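Putative peptidyl-prolyl cis-trans isomerase Cbf2 (Campylobacter jejuni, PDB 3RFW) probably catalyses cis-trans isomerisation of peptidyl-prolyl bonds and is a SurA-like chaperone and virulence factor of this human pathogen. Local coordinates at residues A[2-7]-A[43-48]; A[128-133]-A[187-192]. All coordinates share one frame; numbering follows the deposited sequence.

Contact 1 (A[2-7]-A[43-48]); sequences TVATVN and QYIMQD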
loop_
_atom_site.group_PDB
_atom_site.type_symbol
_atom_site.label_atom_id
_atom_site.label_comp_id
_atom_site.label_asym_id
_atom_site.label_seq_id
_atom_site.Cartn_x
_atom_site.Cartn_y
_atom_site.Cartn_z
ATOM N N THR A 2 38.337 22.168 -4.754
ATOM C CA THR A 2 38.517 21.100 -5.711
ATOM C C THR A 2 38.693 19.801 -4.974
ATOM O O THR A 2 39.516 19.709 -4.078
ATOM C CB THR A 2 39.737 21.369 -6.558
ATOM O OG1 THR A 2 39.471 22.520 -7.355
ATOM C CG2 THR A 2 40.036 20.184 -7.464
ATOM N N VAL A 3 37.865 18.815 -5.290
ATOM C CA VAL A 3 37.916 17.552 -4.547
ATOM C C VAL A 3 38.468 16.473 -5.472
ATOM O O VAL A 3 38.727 15.352 -5.056
ATOM C CB VAL A 3 36.516 17.159 -3.996
ATOM C CG1 VAL A 3 36.121 18.096 -2.864
ATOM C CG2 VAL A 3 35.466 17.200 -5.117
ATOM N N ALA A 4 38.561 16.799 -6.755
ATOM C CA ALA A 4 39.060 15.859 -7.748
ATOM C C ALA A 4 39.324 16.582 -9.057
ATOM O O ALA A 4 38.780 17.655 -9.286
ATOM C CB ALA A 4 38.068 14.713 -7.956
ATOM N N THR A 5 40.128 15.970 -9.930
ATOM C CA THR A 5 40.308 16.457 -11.291
ATOM C C THR A 5 40.044 15.267 -12.159
ATOM O O THR A 5 40.299 14.131 -11.763
ATOM C CB THR A 5 41.769 16.969 -11.579
ATOM O OG1 THR A 5 42.687 15.867 -11.506
ATOM C CG2 THR A 5 42.200 18.038 -10.568
ATOM N N VAL A 6 39.500 15.518 -13.331
ATOM C CA VAL A 6 39.173 14.478 -14.281
ATOM C C VAL A 6 39.690 14.934 -15.613
ATOM O O VAL A 6 39.247 15.965 -16.121
ATOM C CB VAL A 6 37.657 14.299 -14.426
ATOM C CG1 VAL A 6 37.362 13.173 -15.451
ATOM C CG2 VAL A 6 37.025 13.935 -13.078
ATOM N N ASN A 7 40.634 14.173 -16.173
ATOM C CA ASN A 7 41.413 14.582 -17.341
ATOM C C ASN A 7 41.951 16.008 -17.242
ATOM O O ASN A 7 41.995 16.725 -18.227
ATOM C CB ASN A 7 40.613 14.393 -18.624
ATOM C CG ASN A 7 40.255 12.937 -18.887
ATOM O OD1 ASN A 7 39.207 12.621 -19.473
ATOM N ND2 ASN A 7 41.149 12.052 -18.518
ATOM N N GLN A 43 30.643 8.576 -7.683
ATOM C CA GLN A 43 29.365 8.552 -8.365
ATOM C C GLN A 43 29.165 9.786 -9.284
ATOM O O GLN A 43 28.781 9.652 -10.452
ATOM C CB GLN A 43 28.257 8.451 -7.334
ATOM C CG GLN A 43 26.900 8.225 -7.956
ATOM C CD GLN A 43 25.874 7.697 -6.955
ATOM O OE1 GLN A 43 26.214 7.296 -5.819
ATOM N NE2 GLN A 43 24.610 7.680 -7.374
ATOM N N TYR A 44 29.553 10.958 -8.793
ATOM C CA TYR A 44 29.358 12.208 -9.527
ATOM C C TYR A 44 30.272 12.287 -10.739
ATOM O O TYR A 44 29.826 12.630 -11.855
ATOM C CB TYR A 44 29.587 13.423 -8.606
ATOM C CG TYR A 44 29.474 14.756 -9.343
ATOM C CD1 TYR A 44 30.590 15.337 -9.945
ATOM C CD2 TYR A 44 28.228 15.347 -9.565
ATOM C CE1 TYR A 44 30.481 16.460 -10.756
ATOM C CE2 TYR A 44 28.111 16.517 -10.338
ATOM C CZ TYR A 44 29.236 17.076 -10.916
ATOM O OH TYR A 44 29.127 18.250 -11.646
ATOM N N ILE A 45 31.512 11.824 -10.558
ATOM C CA ILE A 45 32.490 11.731 -11.667
ATOM C C ILE A 45 31.999 10.769 -12.752
ATOM O O ILE A 45 32.106 11.013 -13.957
ATOM C CB ILE A 45 33.893 11.279 -11.095
ATOM C CG1 ILE A 45 34.516 12.453 -10.313
ATOM C CG2 ILE A 45 34.786 10.802 -12.227
ATOM C CD1 ILE A 45 35.661 12.091 -9.381
ATOM N N MET A 46 31.385 9.684 -12.324
ATOM C CA MET A 46 30.832 8.709 -13.267
ATOM C C MET A 46 29.684 9.331 -14.065
ATOM O O MET A 46 29.629 9.196 -15.304
ATOM C CB MET A 46 30.377 7.444 -12.518
ATOM C CG MET A 46 29.470 6.497 -13.329
ATOM S SD MET A 46 30.513 5.608 -14.498
ATOM C CE MET A 46 31.409 4.606 -13.294
ATOM N N GLN A 47 28.777 10.011 -13.365
ATOM C CA GLN A 47 27.733 10.851 -14.010
ATOM C C GLN A 47 28.362 11.867 -14.974
ATOM O O GLN A 47 28.005 11.930 -16.112
ATOM C CB GLN A 47 26.868 11.557 -12.925
ATOM C CG GLN A 47 25.752 12.515 -13.438
ATOM C CD GLN A 47 26.196 13.994 -13.561
ATOM O OE1 GLN A 47 27.295 14.393 -13.138
ATOM N NE2 GLN A 47 25.316 14.814 -14.107
ATOM N N ASP A 48 29.466 12.465 -14.582
ATOM C CA ASP A 48 30.095 13.457 -15.442
ATOM C C ASP A 48 30.664 12.887 -16.724
ATOM O O ASP A 48 30.552 13.474 -17.814
ATOM C CB ASP A 48 31.152 14.210 -14.678
ATOM C CG ASP A 48 31.674 15.407 -15.450
ATOM O OD1 ASP A 48 30.967 16.432 -15.503
ATOM O OD2 ASP A 48 32.785 15.308 -16.022
#

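Contact 2 (A[128-133]-A[187-192]); sequences DIINEL and GTITTT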
loop_
_atom_site.group_PDB
_atom_site.type_symbol
_atom_site.label_atom_id
_atom_site.label_comp_id
_atom_site.label_asym_id
_atom_site.label_seq_id
_atom_site.Cartn_x
_atom_site.Cartn_y
_atom_site.Cartn_z
ATOM N N ASP A 128 -35.087 -17.882 28.414
ATOM C CA ASP A 128 -34.480 -18.991 29.157
ATOM C C ASP A 128 -32.989 -18.791 29.362
ATOM O O ASP A 128 -32.447 -19.161 30.401
ATOM C CB ASP A 128 -34.711 -20.336 28.447
ATOM C CG ASP A 128 -36.129 -20.873 28.634
ATOM O OD1 ASP A 128 -37.047 -20.074 28.929
ATOM O OD2 ASP A 128 -36.328 -22.097 28.457
ATOM N N ILE A 129 -32.294 -18.312 28.336
ATOM C CA ILE A 129 -30.908 -17.903 28.554
ATOM C C ILE A 129 -30.868 -16.819 29.621
ATOM O O ILE A 129 -30.088 -16.907 30.570
ATOM C CB ILE A 129 -30.207 -17.411 27.268
ATOM C CG1 ILE A 129 -29.873 -18.605 26.368
ATOM C CG2 ILE A 129 -28.924 -16.611 27.611
ATOM C CD1 ILE A 129 -30.076 -18.324 24.893
ATOM N N ILE A 130 -31.744 -15.827 29.489
ATOM C CA ILE A 130 -31.783 -14.721 30.443
ATOM C C ILE A 130 -31.943 -15.245 31.870
ATOM O O ILE A 130 -31.156 -14.901 32.765
ATOM C CB ILE A 130 -32.891 -13.716 30.095
ATOM C CG1 ILE A 130 -32.418 -12.799 28.956
ATOM C CG2 ILE A 130 -33.260 -12.883 31.330
ATOM C CD1 ILE A 130 -33.510 -11.943 28.350
ATOM N N ASN A 131 -32.868 -16.197 32.017
ATOM C CA ASN A 131 -33.039 -17.007 33.229
ATOM C C ASN A 131 -31.798 -17.682 33.793
ATOM O O ASN A 131 -31.555 -17.636 35.003
ATOM C CB ASN A 131 -34.082 -18.089 32.969
ATOM C CG ASN A 131 -35.454 -17.661 33.370
ATOM O OD1 ASN A 131 -36.329 -17.468 32.520
ATOM N ND2 ASN A 131 -35.653 -17.472 34.676
ATOM N N GLU A 132 -31.093 -18.426 32.945
ATOM C CA GLU A 132 -29.903 -19.137 33.389
ATOM C C GLU A 132 -28.853 -18.201 33.975
ATOM O O GLU A 132 -28.037 -18.624 34.804
ATOM C CB GLU A 132 -29.291 -19.940 32.242
ATOM C CG GLU A 132 -29.389 -21.444 32.427
ATOM C CD GLU A 132 -28.810 -22.209 31.259
ATOM O OE1 GLU A 132 -27.747 -22.843 31.441
ATOM O OE2 GLU A 132 -29.407 -22.155 30.158
ATOM N N LEU A 133 -28.853 -16.948 33.512
ATOM C CA LEU A 133 -27.846 -15.954 33.905
ATOM C C LEU A 133 -28.332 -14.983 35.004
ATOM O O LEU A 133 -27.529 -14.259 35.617
ATOM C CB LEU A 133 -27.348 -15.173 32.674
ATOM C CG LEU A 133 -26.812 -15.987 31.487
ATOM C CD1 LEU A 133 -26.916 -15.221 30.179
ATOM C CD2 LEU A 133 -25.387 -16.485 31.719
ATOM N N GLY A 187 -21.000 -4.377 32.370
ATOM C CA GLY A 187 -21.013 -5.627 33.119
ATOM C C GLY A 187 -22.391 -6.260 33.271
ATOM O O GLY A 187 -22.564 -7.183 34.082
ATOM N N THR A 188 -23.379 -5.763 32.520
ATOM C CA THR A 188 -24.754 -6.250 32.681
ATOM C C THR A 188 -25.317 -6.779 31.378
ATOM O O THR A 188 -24.865 -6.398 30.286
ATOM C CB THR A 188 -25.734 -5.159 33.194
ATOM O OG1 THR A 188 -25.939 -4.157 32.185
ATOM C CG2 THR A 188 -25.229 -4.507 34.495
ATOM N N ILE A 189 -26.371 -7.578 31.508
ATOM C CA ILE A 189 -27.061 -8.141 30.354
ATOM C C ILE A 189 -28.399 -7.457 30.144
ATOM O O ILE A 189 -28.973 -6.901 31.071
ATOM C CB ILE A 189 -27.292 -9.675 30.487
ATOM C CG1 ILE A 189 -28.025 -10.004 31.803
ATOM C CG2 ILE A 189 -25.960 -10.425 30.380
ATOM C CD1 ILE A 189 -29.191 -10.993 31.640
ATOM N N THR A 190 -28.862 -7.477 28.905
ATOM C CA THR A 190 -30.248 -7.238 28.602
ATOM C C THR A 190 -31.115 -8.278 29.336
ATOM O O THR A 190 -30.942 -9.499 29.172
ATOM C CB THR A 190 -30.487 -7.292 27.080
ATOM O OG1 THR A 190 -31.862 -7.012 26.811
ATOM C CG2 THR A 190 -30.165 -8.666 26.538
ATOM N N THR A 191 -31.935 -7.779 30.255
ATOM C CA THR A 191 -32.882 -8.609 30.997
ATOM C C THR A 191 -34.173 -8.803 30.202
ATOM O O THR A 191 -35.049 -9.563 30.609
ATOM C CB THR A 191 -33.208 -7.983 32.380
ATOM O OG1 THR A 191 -32.163 -8.301 33.310
ATOM C CG2 THR A 191 -34.531 -8.514 32.919
ATOM N N THR A 192 -34.301 -8.103 29.080
ATOM C CA THR A 192 -35.344 -8.434 28.113
ATOM C C THR A 192 -34.753 -8.688 26.743
ATOM O O THR A 192 -33.881 -7.937 26.289
ATOM C CB THR A 192 -36.439 -7.349 28.033
ATOM O OG1 THR A 192 -37.411 -7.601 29.049
ATOM C CG2 THR A 192 -37.147 -7.370 26.681
#

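Contact 1 (A[2-7]-A[43-48])
A4 and V6 both turn toward the helix, and a single isoleucine, I45, receives them. The contact between the segments is purely apolar and takes place in a buried setting. I45 spreads its branches along the strand: CD1 ends against A4 CB at 3.8 Å, while CG2 lies 3.9 Å from V6 CG2, which also brushes I45 CG1. With chi1 at -73° and an extended chi2, CG1 stands beside the backbone N and carries CD1 on to the alanine. V6 and I45 do not meet head-on; their side chains run antiparallel, flank against flank, and V6 continues onto L49, one helical turn further along.

Backbone hydrogen bonding sets the strand in place. Strand 2-6 pairs antiparallel with strand 9-12 in a hairpin, where a classic beta bulge sets V3 and A4 together across from I11. On the other edge, A4, T5 and V6 pair antiparallel with a strand of the second subunit, so the sheet continues through the dimer interface and helix 34-56 packs against it.

Contacts with the neighbouring chain complete the setting: I45 packs on Y251 of the second subunit, and T5 on E250 of that same chain.

Contact 2 (A[128-133]-A[187-192])
I130 reaches from the helix to the backbone of T190 and T191, and the orientation of its branches decides what it touches. CG1 sits beside the helical backbone N (chi1 -79°) and the chain runs on nearly extended, which lays CG1 and CD1 along the turn that follows I189. CG1 approaches T190 O at 3.6 Å, and CD1 lies 3.6 Å from T191 O. These are van der Waals contacts of methyl and methylene groups with peptide oxygens, and CD1 goes on to meet T192 C at 3.8 Å. The threonines take part mainly through their main chain, for the CB atoms of T191 and T192 point away from the helix.

The other branch of I130, CG2, anti to the backbone N, lies 3.8 Å from T191 O and has I189 CD1 as a looser neighbour at 4.5 Å. I189 points its CB toward the helix and has its CG1 tucked between its own N and carbonyl carbon (chi1 54°). Its CD1 also lies 4.7 Å from L133 CB, so the methyl approaches two residues three positions apart on the helix.

Neighbours carry the apolar layer further: I130 and T190 both touch V202 of strand 199-213, and L133 packs on F145 and L148 of helix 138-152. The arrangement is that of the parvulin (PpiC-type) isomerase domain, in which a helix following the first strand packs on the four-stranded antiparallel sheet, here beside its edge strand 188-196.

Overall arrangement
The two contacts illustrate how an elongated chain is built from separately packed regions. Both segments of contact 1 precede those of contact 2, and the contacts lie on opposite sides of the chain's centre, with centres 81 Å apart and nearest atoms about 62 Å apart. They share no helix, strand or sheet. Contact 1 sets the N-terminal hairpin on helix 34-56, where the second subunit extends the sheet; contact 2 joins helix 123-133 to edge strand 188-196, and no other chain of the assembly touches its segments. The region of contact 1 borders the dimer interface, whereas contact 2 belongs to the PpiC-type isomerase domain, far from it in the same chain.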